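Cell division control protein (Pyrococcus abyssi, PDB 6RPP) is a protein-splicing element (intein) of the HINT fold from an MCM helicase, of a kind that excises itself and joins its flanking sequences. Local coordinates at residues V5-E10 with R18-E23; A47-E52 with A66-A71; A71-A76 with W146-Q151. The protein carries 2 engineered substitutions. One frame throughout, in Å; residues are numbered along the deposited sequence.

How the contacts relate
The contacts come in the order 1, 2, 3 along the chain, contacts 2 and 3 meeting at A71. These two are neighbours in one antiparallel sheet, their centres about 13 Å apart: both use strand 63-75, which pairs with strand 44-56 on one flank and with strand 146-151 on the other. Contact 1, centred about 10 Å from contact 3, reaches this last strand through a probable hydrogen bond from Y148 N to V5 O, 2.8 Å. Contacts 1 and 2 do not touch, yet helix 21-35, which starts in contact 1, packs against the sheet. Early and late chain segments are thereby brought together, consistent with the HINT fold.

Contact 1. Residues V5-E10 with R18-E23; sequences VDYETE and RKKIGE
One face of the Y7 ring holds the backbone of G22, its CA 3.5 Å from the ring centroid and only 6° off the normal, a CH-pi contact; K20 CD approaches the ring edge. G22 lacks a side chain, and a CB there would collide with Y7 CG, so the ring can lie flat on the helix start. The R18 guanidinium has water 1 in its plane at the edge, 3.0 Å from NH2, and R18 NE meets E10 OE1 at 3.1 Å, a salt bridge whose hydrogen bond is weak (120°), carboxylate and guanidinium planes 47° apart. E10 also pairs with K20, an antiparallel non-hydrogen-bonded bridge between strands 10-11 and 19-20, beside which a type I turn from D6 to T9 abuts the start of helix 21-35, K20 being its N-cap residue. The turn is braced by an Asx turn, E8 N to D6 OD1, and by T9 OG1 and N, both donating to D6 O. G22 N bonds Y7 O at 3.0 Å on an in-plane lone pair, and I21 N bonds T9 O at 2.8 Å, nearly along the C=O axis. V5 CG2 touches I21 CG2 at 3.8 Å, crossing at about a right angle.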
ATOM      1  N   VAL A   5      -0.070  -3.575  -4.423  1.00 18.38           N
ATOM      2  CA  VAL A   5      -1.311  -2.862  -4.700  1.00 17.14           C
ATOM      3  C   VAL A   5      -1.388  -2.484  -6.191  1.00 18.18           C
ATOM      4  O   VAL A   5      -0.398  -2.487  -6.922  1.00 17.96           O
ATOM      5  CB  VAL A   5      -1.475  -1.608  -3.807  1.00 15.85           C
ATOM      6  CG1 VAL A   5      -1.277  -1.947  -2.343  1.00 17.55           C
ATOM      7  CG2 VAL A   5      -0.474  -0.500  -4.244  1.00 17.16           C
ATOM      8  N   ASP A   6      -2.601  -2.150  -6.646  1.00 14.95           N
ATOM      9  CA  ASP A   6      -2.871  -1.696  -8.024  1.00 15.43           C
ATOM     10  C   ASP A   6      -2.190  -0.344  -8.363  1.00 14.90           C
ATOM     11  O   ASP A   6      -2.071   0.545  -7.513  1.00 17.92           O
ATOM     12  CB  ASP A   6      -4.412  -1.612  -8.125  1.00 19.71           C
ATOM     13  CG  ASP A   6      -4.935  -1.156  -9.430  1.00 22.31           C
ATOM     14  OD1 ASP A   6      -4.797   0.021  -9.818  1.00 20.66           O
ATOM     15  OD2 ASP A   6      -5.635  -1.948 -10.093  1.00 23.82           O
ATOM     16  N   TYR A   7      -1.736  -0.271  -9.623  1.00 15.66           N
ATOM     17  CA  TYR A   7      -1.148   0.929 -10.239  1.00 16.27           C
ATOM     18  C   TYR A   7      -1.795   2.224  -9.771  1.00 20.65           C
ATOM     19  O   TYR A   7      -1.096   3.225  -9.474  1.00 16.16           O
ATOM     20  CB  TYR A   7      -1.271   0.817 -11.757  1.00 17.18           C
ATOM     21  CG  TYR A   7      -0.455   1.818 -12.544  1.00 17.83           C
ATOM     22  CD1 TYR A   7      -0.804   3.142 -12.557  1.00 19.57           C
ATOM     23  CD2 TYR A   7       0.571   1.382 -13.338  1.00 18.70           C
ATOM     24  CE1 TYR A   7      -0.072   4.051 -13.301  1.00 19.61           C
ATOM     25  CE2 TYR A   7       1.285   2.288 -14.118  1.00 21.52           C
ATOM     26  CZ  TYR A   7       0.969   3.611 -14.038  1.00 23.12           C
ATOM     27  OH  TYR A   7       1.696   4.517 -14.815  1.00 26.98           O
ATOM     28  N   GLU A   8      -3.124   2.241  -9.716  1.00 16.05           N
ATOM     29  CA  GLU A   8      -3.854   3.516  -9.567  1.00 15.95           C
ATOM     30  C   GLU A   8      -4.002   3.931  -8.111  1.00 17.02           C
ATOM     31  O   GLU A   8      -4.605   4.996  -7.853  1.00 18.36           O
ATOM     32  CB  GLU A   8      -5.213   3.462 -10.228  1.00 17.17           C
ATOM     33  CG  GLU A   8      -5.147   3.309 -11.737  1.00 18.59           C
ATOM     34  CD  GLU A   8      -6.505   3.312 -12.394  1.00 21.66           C
ATOM     35  OE1 GLU A   8      -7.281   2.338 -12.190  1.00 24.28           O
ATOM     36  OE2 GLU A   8      -6.837   4.254 -13.116  1.00 26.39           O
ATOM     37  N   THR A   9      -3.550   3.104  -7.155  1.00 17.49           N
ATOM     38  CA  THR A   9      -3.533   3.496  -5.743  1.00 16.40           C
ATOM     39  C   THR A   9      -2.739   4.795  -5.632  1.00 19.10           C
ATOM     40  O   THR A   9      -1.604   4.837  -6.084  1.00 17.93           O
ATOM     41  CB  THR A   9      -2.862   2.411  -4.920  1.00 20.19           C
ATOM     42  OG1 THR A   9      -3.459   1.125  -5.260  1.00 17.41           O
ATOM     43  CG2 THR A   9      -3.010   2.651  -3.414  1.00 20.17           C
ATOM     44  N   GLU A  10      -3.348   5.875  -5.093  1.00 17.03           N
ATOM     45  CA  GLU A  10      -2.692   7.180  -5.098  1.00 15.34           C
ATOM     46  C   GLU A  10      -1.995   7.463  -3.765  1.00 17.24           C
ATOM     47  O   GLU A  10      -2.643   7.558  -2.710  1.00 15.92           O
ATOM     48  CB  GLU A  10      -3.718   8.281  -5.408  1.00 19.03           C
ATOM     49  CG  GLU A  10      -4.271   8.173  -6.818  1.00 22.50           C
ATOM     50  CD  GLU A  10      -5.018   9.385  -7.348  1.00 28.67           C
ATOM     51  OE1 GLU A  10      -5.203  10.408  -6.618  1.00 24.84           O
ATOM     52  OE2 GLU A  10      -5.480   9.306  -8.538  1.00 28.73           O
ATOM     53  N   ARG A  18      -0.744  14.279  -4.716  1.00 20.76           N
ATOM     54  CA  ARG A  18      -0.749  12.820  -4.626  1.00 18.76           C
ATOM     55  C   ARG A  18      -0.616  12.202  -6.014  1.00 18.86           C
ATOM     56  O   ARG A  18      -0.908  12.851  -7.032  1.00 21.77           O
ATOM     57  CB  ARG A  18      -2.030  12.379  -3.904  1.00 22.44           C
ATOM     58  CG  ARG A  18      -3.330  12.525  -4.663  1.00 24.81           C
ATOM     59  CD  ARG A  18      -4.517  12.407  -3.642  1.00 24.28           C
ATOM     60  NE  ARG A  18      -5.823  12.260  -4.222  1.00 23.06           N
ATOM     61  CZ  ARG A  18      -6.666  13.286  -4.360  1.00 24.79           C
ATOM     62  NH1 ARG A  18      -6.254  14.498  -4.012  1.00 25.73           N
ATOM     63  NH2 ARG A  18      -7.866  13.084  -4.868  1.00 27.61           N
ATOM     64  N   LYS A  19      -0.049  10.992  -6.047  1.00 18.50           N
ATOM     65  CA  LYS A  19       0.469  10.406  -7.288  1.00 17.76           C
ATOM     66  C   LYS A  19       0.209   8.899  -7.297  1.00 16.76           C
ATOM     67  O   LYS A  19       0.406   8.208  -6.282  1.00 19.37           O
ATOM     68  CB  LYS A  19       1.990  10.639  -7.412  1.00 26.01           C
ATOM     69  CG  LYS A  19       2.601  10.448  -8.768  1.00 41.22           C
ATOM     70  CD  LYS A  19       3.848  11.364  -8.873  1.00 53.03           C
ATOM     71  CE  LYS A  19       5.016  10.716  -9.614  1.00 56.37           C
ATOM     72  NZ  LYS A  19       6.326  11.374  -9.274  1.00 53.47           N
ATOM     73  N   LYS A  20      -0.124   8.392  -8.490  1.00 18.53           N
ATOM     74  CA  LYS A  20      -0.378   6.957  -8.616  1.00 17.04           C
ATOM     75  C   LYS A  20       0.895   6.201  -8.333  1.00 17.92           C
ATOM     76  O   LYS A  20       1.952   6.541  -8.855  1.00 18.30           O
ATOM     77  CB  LYS A  20      -0.895   6.613 -10.030  1.00 18.26           C
ATOM     78  CG  LYS A  20      -2.271   7.197 -10.310  1.00 19.48           C
ATOM     79  CD  LYS A  20      -2.744   6.880 -11.749  1.00 23.11           C
ATOM     80  CE  LYS A  20      -2.689   8.111 -12.616  1.00 30.84           C
ATOM     81  NZ  LYS A  20      -3.532   7.919 -13.836  1.00 37.70           N
ATOM     82  N   ILE A  21       0.802   5.137  -7.530  1.00 16.80           N
ATOM     83  CA  ILE A  21       1.994   4.394  -7.187  1.00 15.14           C
ATOM     84  C   ILE A  21       2.644   3.804  -8.439  1.00 15.16           C
ATOM     85  O   ILE A  21       3.870   3.676  -8.502  1.00 15.93           O
ATOM     86  CB  ILE A  21       1.688   3.308  -6.134  1.00 15.66           C
ATOM     87  CG1 ILE A  21       2.973   2.688  -5.557  1.00 14.60           C
ATOM     88  CG2 ILE A  21       0.743   2.214  -6.685  1.00 16.05           C
ATOM     89  CD1 ILE A  21       2.766   1.752  -4.380  1.00 15.87           C
ATOM     90  N   GLY A  22       1.854   3.388  -9.400  1.00 16.16           N
ATOM     91  CA  GLY A  22       2.433   2.825 -10.616  1.00 20.07           C
ATOM     92  C   GLY A  22       3.324   3.819 -11.324  1.00 20.74           C
ATOM     93  O   GLY A  22       4.365   3.453 -11.882  1.00 19.55           O
ATOM     94  N   GLU A  23       2.913   5.080 -11.329  1.00 18.84           N
ATOM     95  CA  GLU A  23       3.742   6.122 -11.945  1.00 20.20           C
ATOM     96  C   GLU A  23       5.064   6.289 -11.189  1.00 21.21           C
ATOM     97  O   GLU A  23       6.144   6.403 -11.808  1.00 20.71           O
ATOM     98  CB  GLU A  23       2.947   7.420 -11.967  1.00 21.34           C
ATOM     99  CG  GLU A  23       3.732   8.638 -12.490  1.00 27.11           C
ATOM    100  CD  GLU A  23       2.831   9.823 -12.751  1.00 46.47           C
ATOM    101  OE1 GLU A  23       1.594   9.621 -12.889  1.00 40.34           O
ATOM    102  OE2 GLU A  23       3.370  10.953 -12.831  1.00 58.09           O
TER
HETATM  103  O   HOH W   1      -8.358  10.128  -5.419  1.00 30.46           O

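Contact 2. Residues A47-E52 with A66-A71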
ATOM      1  N   ALA A  47      13.954  -0.818  -7.403  1.00 23.37           N
ATOM      2  CA  ALA A  47      14.794   0.293  -7.807  1.00 22.05           C
ATOM      3  C   ALA A  47      14.830   1.304  -6.673  1.00 23.14           C
ATOM      4  O   ALA A  47      13.850   1.452  -5.941  1.00 22.25           O
ATOM      5  CB  ALA A  47      14.250   0.954  -9.083  1.00 22.59           C
ATOM      6  N   PRO A  48      15.897   2.051  -6.543  1.00 22.52           N
ATOM      7  CA  PRO A  48      15.952   3.082  -5.497  1.00 21.27           C
ATOM      8  C   PRO A  48      15.006   4.229  -5.806  1.00 24.88           C
ATOM      9  O   PRO A  48      14.799   4.615  -6.963  1.00 27.51           O
ATOM     10  CB  PRO A  48      17.416   3.545  -5.538  1.00 25.69           C
ATOM     11  CG  PRO A  48      17.909   3.139  -6.816  1.00 29.42           C
ATOM     12  CD  PRO A  48      17.151   1.934  -7.300  1.00 23.43           C
ATOM     13  N   ILE A  49      14.447   4.809  -4.749  1.00 22.06           N
ATOM     14  CA  ILE A  49      13.701   6.062  -4.819  1.00 22.28           C
ATOM     15  C   ILE A  49      14.039   6.879  -3.590  1.00 20.51           C
ATOM     16  O   ILE A  49      14.651   6.391  -2.629  1.00 25.56           O
ATOM     17  CB  ILE A  49      12.165   5.906  -4.839  1.00 23.41           C
ATOM     18  CG1 ILE A  49      11.744   4.995  -3.703  1.00 21.08           C
ATOM     19  CG2 ILE A  49      11.658   5.434  -6.125  1.00 24.63           C
ATOM     20  CD1 ILE A  49      10.195   4.916  -3.594  1.00 26.38           C
ATOM     21  N   ASP A  50      13.627   8.168  -3.622  1.00 25.54           N
ATOM     22  CA  ASP A  50      13.742   9.063  -2.477  1.00 26.63           C
ATOM     23  C   ASP A  50      12.531  10.001  -2.456  1.00 30.44           C
ATOM     24  O   ASP A  50      12.580  11.112  -2.986  1.00 36.06           O
ATOM     25  CB  ASP A  50      15.061   9.851  -2.537  1.00 33.29           C
ATOM     26  CG  ASP A  50      15.293  10.744  -1.337  1.00 33.64           C
ATOM     27  OD1 ASP A  50      14.533  10.714  -0.341  1.00 40.86           O
ATOM     28  OD2 ASP A  50      16.315  11.481  -1.363  1.00 45.02           O
ATOM     29  N   ILE A  51      11.456   9.589  -1.803  1.00 27.23           N
ATOM     30  CA  ILE A  51      10.253  10.401  -1.776  1.00 24.28           C
ATOM     31  C   ILE A  51       9.745  10.472  -0.342  1.00 24.50           C
ATOM     32  O   ILE A  51      10.173   9.710   0.525  1.00 30.35           O
ATOM     33  CB  ILE A  51       9.159   9.842  -2.715  1.00 23.25           C
ATOM     34  CG1 ILE A  51       8.694   8.499  -2.207  1.00 24.29           C
ATOM     35  CG2 ILE A  51       9.712   9.673  -4.116  1.00 28.04           C
ATOM     36  CD1 ILE A  51       7.599   7.935  -3.060  1.00 31.40           C
ATOM     37  N   GLU A  52       8.890  11.450  -0.089  1.00 25.68           N
ATOM     38  CA  GLU A  52       8.350  11.695   1.241  1.00 23.01           C
ATOM     39  C   GLU A  52       6.893  11.232   1.229  1.00 21.56           C
ATOM     40  O   GLU A  52       6.110  11.668   0.380  1.00 29.51           O
ATOM     41  CB  GLU A  52       8.471  13.176   1.593  1.00 29.83           C
ATOM     42  CG  GLU A  52       8.037  13.493   2.992  1.00 36.52           C
ATOM     43  CD  GLU A  52       8.257  14.947   3.325  1.00 49.65           C
ATOM     44  OE1 GLU A  52       9.009  15.223   4.284  1.00 59.45           O
ATOM     45  OE2 GLU A  52       7.699  15.809   2.617  1.00 47.47           O
ATOM     46  N   ALA A  66       7.586  10.557   6.343  1.00 22.47           N
ATOM     47  CA  ALA A  66       8.627   9.554   6.393  1.00 21.78           C
ATOM     48  C   ALA A  66       9.137   9.351   4.983  1.00 22.79           C
ATOM     49  O   ALA A  66       8.500   9.773   4.015  1.00 30.31           O
ATOM     50  CB  ALA A  66       8.084   8.238   7.019  1.00 20.93           C
ATOM     51  N   ARG A  67      10.347   8.813   4.866  1.00 24.08           N
ATOM     52  CA  ARG A  67      10.932   8.606   3.541  1.00 21.46           C
ATOM     53  C   ARG A  67      10.723   7.165   3.057  1.00 27.01           C
ATOM     54  O   ARG A  67      10.821   6.208   3.837  1.00 26.28           O
ATOM     55  CB  ARG A  67      12.425   8.965   3.561  1.00 29.50           C
ATOM     56  CG  ARG A  67      12.685  10.508   3.582  1.00 49.51           C
ATOM     57  CD  ARG A  67      12.567  11.165   2.166  1.00 57.65           C
ATOM     58  NE  ARG A  67      12.494  12.635   2.187  1.00 61.50           N
ATOM     59  CZ  ARG A  67      12.519  13.428   1.107  1.00 60.47           C
ATOM     60  NH1 ARG A  67      12.616  12.917  -0.126  1.00 45.32           N
ATOM     61  NH2 ARG A  67      12.443  14.749   1.255  1.00 62.33           N
ATOM     62  N   ALA A  68      10.369   7.005   1.776  1.00 21.92           N
ATOM     63  CA  ALA A  68      10.356   5.700   1.138  1.00 18.38           C
ATOM     64  C   ALA A  68      11.587   5.580   0.260  1.00 21.26           C
ATOM     65  O   ALA A  68      11.971   6.557  -0.389  1.00 23.82           O
ATOM     66  CB  ALA A  68       9.091   5.522   0.282  1.00 23.68           C
ATOM     67  N   ASN A  69      12.273   4.420   0.304  1.00 19.74           N
ATOM     68  CA  ASN A  69      13.570   4.342  -0.383  1.00 20.54           C
ATOM     69  C   ASN A  69      13.715   3.204  -1.393  1.00 22.81           C
ATOM     70  O   ASN A  69      14.750   3.145  -2.081  1.00 25.65           O
ATOM     71  CB  ASN A  69      14.722   4.296   0.656  1.00 22.52           C
ATOM     72  CG  ASN A  69      14.686   3.050   1.562  1.00 23.33           C
ATOM     73  OD1 ASN A  69      13.705   2.384   1.642  1.00 22.46           O
ATOM     74  ND2 ASN A  69      15.807   2.753   2.220  1.00 28.50           N
ATOM     75  N   ILE A  70      12.725   2.319  -1.529  1.00 22.29           N
ATOM     76  CA  ILE A  70      12.744   1.307  -2.590  1.00 23.46           C
ATOM     77  C   ILE A  70      11.355   1.220  -3.224  1.00 18.56           C
ATOM     78  O   ILE A  70      10.328   1.232  -2.529  1.00 22.03           O
ATOM     79  CB  ILE A  70      13.150  -0.090  -2.055  1.00 24.11           C
ATOM     80  CG1 ILE A  70      14.536  -0.093  -1.406  1.00 26.99           C
ATOM     81  CG2 ILE A  70      13.028  -1.150  -3.158  1.00 24.42           C
ATOM     82  CD1 ILE A  70      15.649  -0.154  -2.391  1.00 36.94           C
ATOM     83  N   ALA A  71      11.352   1.150  -4.555  1.00 20.71           N
ATOM     84  CA  ALA A  71      10.168   0.967  -5.383  1.00 22.07           C
ATOM     85  C   ALA A  71      10.160  -0.468  -5.913  1.00 20.81           C
ATOM     86  O   ALA A  71      11.183  -0.959  -6.417  1.00 23.11           O
ATOM     87  CB  ALA A  71      10.173   1.934  -6.554  1.00 19.47           C
TER
HETATM   88  O   HOH W   2      14.569   7.968   0.870  1.00 43.99           O
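Backbone hydrogen bonds carry the pairing. A47 and A71 exchange a reciprocal pair, A71 N to A47 O being almost straight (177°) and directed nearly along the C=O axis. At the other end A68 N donates to I51 O at 3.0 Å, whereas the return bond, I51 N to A68 O, is weak at 3.4 Å. Between them I49 N reaches N69 O at 3.2 Å from well above the carbonyl plane. P48 pairs with I70 but I51 with A68, so I49 and D50 lie opposite the single residue N69: a beta bulge in the hairpin of strands 44-56 and 63-75, part of the sheet of this intein splicing domain.

One charged pair sits at the bulge: the R67 chain bends at chi2, bringing NH1 to D50 OD1 at 2.9 Å; this is a salt bridge, though its hydrogen bond is weak, the carboxylate and guanidinium planes being 58° apart. E52 CB lies over one guanidinium face. Water 2 donates to both D50 OD1 and A68 O, tying the carboxylate to the partner strand.

Apolar contacts centre on I49. With CG1 in the crowded position between N and the carbonyl carbon (chi1 50°), its CG2 meets A71 CB at 3.8 Å and its CD1 meets A68 CB at 4.1 Å, while A28 of helix 21-35 also borders it. An alanine here would take away CG1, CG2 and CD1 and would probably loosen the packing on A68 and A71 and against that helix. Alongside, I51 CG1 touches A68 CB at 3.9 Å.

Contact 3. Residues A71-A76 with W146-Q151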
ATOM      1  N   ALA A  71      11.352   1.150  -4.555  1.00 20.71           N
ATOM      2  CA  ALA A  71      10.168   0.967  -5.383  1.00 22.07           C
ATOM      3  C   ALA A  71      10.160  -0.468  -5.913  1.00 20.81           C
ATOM      4  O   ALA A  71      11.183  -0.959  -6.417  1.00 23.11           O
ATOM      5  CB  ALA A  71      10.173   1.934  -6.554  1.00 19.47           C
ATOM      6  N   TRP A  72       9.003  -1.130  -5.807  1.00 19.77           N
ATOM      7  CA  TRP A  72       8.826  -2.523  -6.168  1.00 17.06           C
ATOM      8  C   TRP A  72       7.796  -2.681  -7.272  1.00 17.92           C
ATOM      9  O   TRP A  72       6.713  -2.118  -7.181  1.00 19.68           O
ATOM     10  CB  TRP A  72       8.322  -3.325  -4.963  1.00 18.24           C
ATOM     11  CG  TRP A  72       9.345  -3.663  -4.034  1.00 22.83           C
ATOM     12  CD1 TRP A  72       9.627  -3.040  -2.825  1.00 24.82           C
ATOM     13  CD2 TRP A  72      10.301  -4.707  -4.176  1.00 23.27           C
ATOM     14  NE1 TRP A  72      10.705  -3.654  -2.238  1.00 27.04           N
ATOM     15  CE2 TRP A  72      11.124  -4.683  -3.031  1.00 24.76           C
ATOM     16  CE3 TRP A  72      10.524  -5.679  -5.147  1.00 26.55           C
ATOM     17  CZ2 TRP A  72      12.153  -5.593  -2.846  1.00 31.04           C
ATOM     18  CZ3 TRP A  72      11.544  -6.586  -4.954  1.00 34.18           C
ATOM     19  CH2 TRP A  72      12.344  -6.537  -3.824  1.00 32.19           C
ATOM     20  N   LYS A  73       8.132  -3.461  -8.291  1.00 18.24           N
ATOM     21  CA  LYS A  73       7.204  -3.806  -9.367  1.00 18.39           C
ATOM     22  C   LYS A  73       7.172  -5.318  -9.459  1.00 20.32           C
ATOM     23  O   LYS A  73       8.211  -5.921  -9.708  1.00 21.74           O
ATOM     24  CB  LYS A  73       7.694  -3.237 -10.698  1.00 22.93           C
ATOM     25  CG  LYS A  73       6.967  -3.717 -11.995  1.00 20.01           C
ATOM     26  CD  LYS A  73       7.611  -3.166 -13.216  1.00 22.53           C
ATOM     27  CE  LYS A  73       6.822  -3.482 -14.574  1.00 25.28           C
ATOM     28  NZ  LYS A  73       7.373  -2.710 -15.621  1.00 29.37           N
ATOM     29  N   ARG A  74       5.997  -5.929  -9.313  1.00 18.92           N
ATOM     30  CA  ARG A  74       5.920  -7.375  -9.256  1.00 17.87           C
ATOM     31  C   ARG A  74       4.834  -7.877 -10.193  1.00 16.40           C
ATOM     32  O   ARG A  74       3.846  -7.191 -10.454  1.00 18.19           O
ATOM     33  CB  ARG A  74       5.651  -7.908  -7.817  1.00 23.64           C
ATOM     34  CG  ARG A  74       6.761  -7.543  -6.815  1.00 29.41           C
ATOM     35  CD  ARG A  74       6.801  -8.529  -5.642  1.00 45.88           C
ATOM     36  NE  ARG A  74       7.371  -7.928  -4.432  1.00 52.93           N
ATOM     37  CZ  ARG A  74       8.562  -8.237  -3.935  1.00 62.93           C
ATOM     38  NH1 ARG A  74       9.309  -9.155  -4.530  1.00 66.59           N
ATOM     39  NH2 ARG A  74       9.002  -7.635  -2.836  1.00 66.45           N
ATOM     40  N   THR A  75       5.002  -9.112 -10.662  1.00 20.84           N
ATOM     41  CA  THR A  75       3.951  -9.732 -11.448  1.00 18.70           C
ATOM     42  C   THR A  75       2.651  -9.817 -10.642  1.00 18.74           C
ATOM     43  O   THR A  75       2.632 -10.273  -9.489  1.00 21.76           O
ATOM     44  CB  THR A  75       4.399 -11.130 -11.898  1.00 23.09           C
ATOM     45  OG1 THR A  75       5.629 -11.009 -12.621  1.00 28.88           O
ATOM     46  CG2 THR A  75       3.384 -11.798 -12.798  1.00 22.84           C
ATOM     47  N   ALA A  76       1.564  -9.427 -11.268  1.00 17.49           N
ATOM     48  CA  ALA A  76       0.281  -9.541 -10.597  1.00 15.90           C
ATOM     49  C   ALA A  76      -0.070 -11.017 -10.369  1.00 16.84           C
ATOM     50  O   ALA A  76       0.180 -11.889 -11.228  1.00 19.99           O
ATOM     51  CB  ALA A  76      -0.804  -8.865 -11.425  1.00 19.75           C
ATOM     52  N   TRP A 146       0.642  -6.069 -13.555  1.00 15.50           N
ATOM     53  CA  TRP A 146       1.670  -5.673 -12.615  1.00 15.06           C
ATOM     54  C   TRP A 146       1.048  -5.124 -11.357  1.00 18.43           C
ATOM     55  O   TRP A 146      -0.040  -4.557 -11.396  1.00 18.69           O
ATOM     56  CB  TRP A 146       2.577  -4.605 -13.211  1.00 18.36           C
ATOM     57  CG  TRP A 146       3.259  -5.054 -14.435  1.00 15.48           C
ATOM     58  CD1 TRP A 146       2.936  -4.697 -15.733  1.00 21.62           C
ATOM     59  CD2 TRP A 146       4.405  -5.895 -14.527  1.00 19.00           C
ATOM     60  NE1 TRP A 146       3.767  -5.312 -16.601  1.00 20.82           N
ATOM     61  CE2 TRP A 146       4.681  -6.066 -15.904  1.00 18.11           C
ATOM     62  CE3 TRP A 146       5.207  -6.569 -13.589  1.00 20.54           C
ATOM     63  CZ2 TRP A 146       5.786  -6.815 -16.377  1.00 18.99           C
ATOM     64  CZ3 TRP A 146       6.276  -7.324 -14.044  1.00 21.74           C
ATOM     65  CH2 TRP A 146       6.547  -7.455 -15.425  1.00 20.93           C
ATOM     66  N   VAL A 147       1.743  -5.308 -10.238  1.00 17.20           N
ATOM     67  CA  VAL A 147       1.363  -4.679  -8.968  1.00 18.06           C
ATOM     68  C   VAL A 147       2.587  -4.006  -8.339  1.00 16.77           C
ATOM     69  O   VAL A 147       3.735  -4.274  -8.722  1.00 17.08           O
ATOM     70  CB  VAL A 147       0.753  -5.684  -7.982  1.00 17.74           C
ATOM     71  CG1 VAL A 147      -0.625  -6.154  -8.559  1.00 20.76           C
ATOM     72  CG2 VAL A 147       1.616  -6.905  -7.836  1.00 16.78           C
ATOM     73  N   TYR A 148       2.334  -3.175  -7.301  1.00 14.93           N
ATOM     74  CA  TYR A 148       3.366  -2.203  -6.903  1.00 16.02           C
ATOM     75  C   TYR A 148       3.467  -2.079  -5.390  1.00 21.68           C
ATOM     76  O   TYR A 148       2.495  -2.242  -4.659  1.00 19.11           O
ATOM     77  CB  TYR A 148       3.017  -0.847  -7.480  1.00 16.18           C
ATOM     78  CG  TYR A 148       3.019  -0.879  -9.005  1.00 17.85           C
ATOM     79  CD1 TYR A 148       4.202  -0.731  -9.683  1.00 16.78           C
ATOM     80  CD2 TYR A 148       1.837  -1.118  -9.745  1.00 15.94           C
ATOM     81  CE1 TYR A 148       4.225  -0.788 -11.044  1.00 18.00           C
ATOM     82  CE2 TYR A 148       1.851  -1.170 -11.149  1.00 14.66           C
ATOM     83  CZ  TYR A 148       3.072  -1.008 -11.768  1.00 16.86           C
ATOM     84  OH  TYR A 148       3.066  -1.084 -13.146  1.00 18.53           O
ATOM     85  N   ASP A 149       4.634  -1.679  -4.918  1.00 16.77           N
ATOM     86  CA  ASP A 149       4.781  -1.464  -3.482  1.00 17.88           C
ATOM     87  C   ASP A 149       5.928  -0.489  -3.284  1.00 20.58           C
ATOM     88  O   ASP A 149       6.692  -0.216  -4.207  1.00 17.33           O
ATOM     89  CB  ASP A 149       5.068  -2.790  -2.774  1.00 20.01           C
ATOM     90  CG  ASP A 149       4.963  -2.704  -1.262  1.00 24.72           C
ATOM     91  OD1 ASP A 149       4.210  -1.817  -0.779  1.00 26.18           O
ATOM     92  OD2 ASP A 149       5.647  -3.538  -0.625  1.00 36.61           O
ATOM     93  N   LEU A 150       6.038   0.028  -2.057  1.00 17.75           N
ATOM     94  CA  LEU A 150       7.137   0.897  -1.670  1.00 17.49           C
ATOM     95  C   LEU A 150       7.704   0.370  -0.369  1.00 23.02           C
ATOM     96  O   LEU A 150       6.995  -0.267   0.404  1.00 23.23           O
ATOM     97  CB  LEU A 150       6.714   2.339  -1.429  1.00 15.82           C
ATOM     98  CG  LEU A 150       6.040   2.985  -2.628  1.00 17.09           C
ATOM     99  CD1 LEU A 150       5.396   4.255  -2.107  1.00 22.93           C
ATOM    100  CD2 LEU A 150       7.030   3.255  -3.690  1.00 23.70           C
ATOM    101  N   GLN A 151       8.976   0.626  -0.117  1.00 18.50           N
ATOM    102  CA  GLN A 151       9.564   0.338   1.186  1.00 18.29           C
ATOM    103  C   GLN A 151       9.660   1.605   2.018  1.00 22.04           C
ATOM    104  O   GLN A 151      10.189   2.612   1.550  1.00 20.54           O
ATOM    105  CB  GLN A 151      10.937  -0.300   1.066  1.00 21.59           C
ATOM    106  CG  GLN A 151      11.577  -0.496   2.444  1.00 25.35           C
ATOM    107  CD  GLN A 151      12.907  -1.179   2.396  1.00 34.81           C
ATOM    108  OE1 GLN A 151      12.983  -2.407   2.387  1.00 42.13           O
ATOM    109  NE2 GLN A 151      13.979  -0.387   2.337  1.00 31.61           N
TER
HETATM  110  O   HOH W   3      12.146  -3.572   0.206  1.00 35.51           O
HETATM  111  O   HOH W   4       6.185  -5.999  -1.863  1.00 42.40           O
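The 71-75 part of strand 63-75 runs antiparallel to strand 146-151, at 152° between the short segments, their axes 4.7 Å apart at closest, held by two reciprocal pairs of hydrogen bonds, W72 with D149 and R74 with V147, V147 N to R74 O being the shortest at 2.8 Å. On the face carrying K73 and Y148, the K73 chain is fully extended from a CG anti to the backbone N, and runs across the indole of W146. Its CE sits 3.5 Å from the centroid of the six-membered ring, 14° off the normal, in a CH-pi contact, and NZ adds a cation-pi interaction 4.5 Å from that centroid. NZ is also salt-bridged to E26 OE1 of helix 21-35; E26 OE2 is hydrogen-bonded to Y148 OH, so one acid probably steadies both side chains. The edge of the W146 indole takes R74 O, 3.5 Å from CE3.

The opposite face bears W72 and R74, two flat groups laid one over the other: R74 NH2 is 3.2 Å above the indole plane, toward its rim, while W72 CE3 stands over the centre of the guanidinium. Water 3 accepts from W72 NE1 at 2.8 Å and donates to Q151 OE1, and water 4, in the guanidinium plane at its edge, accepts a weak bond from R74 NH2 and donates to D149 OD2. D149 OD2 also accepts from A168 N, W72 touches A168, and R74 touches A2. Both chain ends thus meet on this strand pair, as in the HINT fold of inteins, where the two splice junctions lie close together.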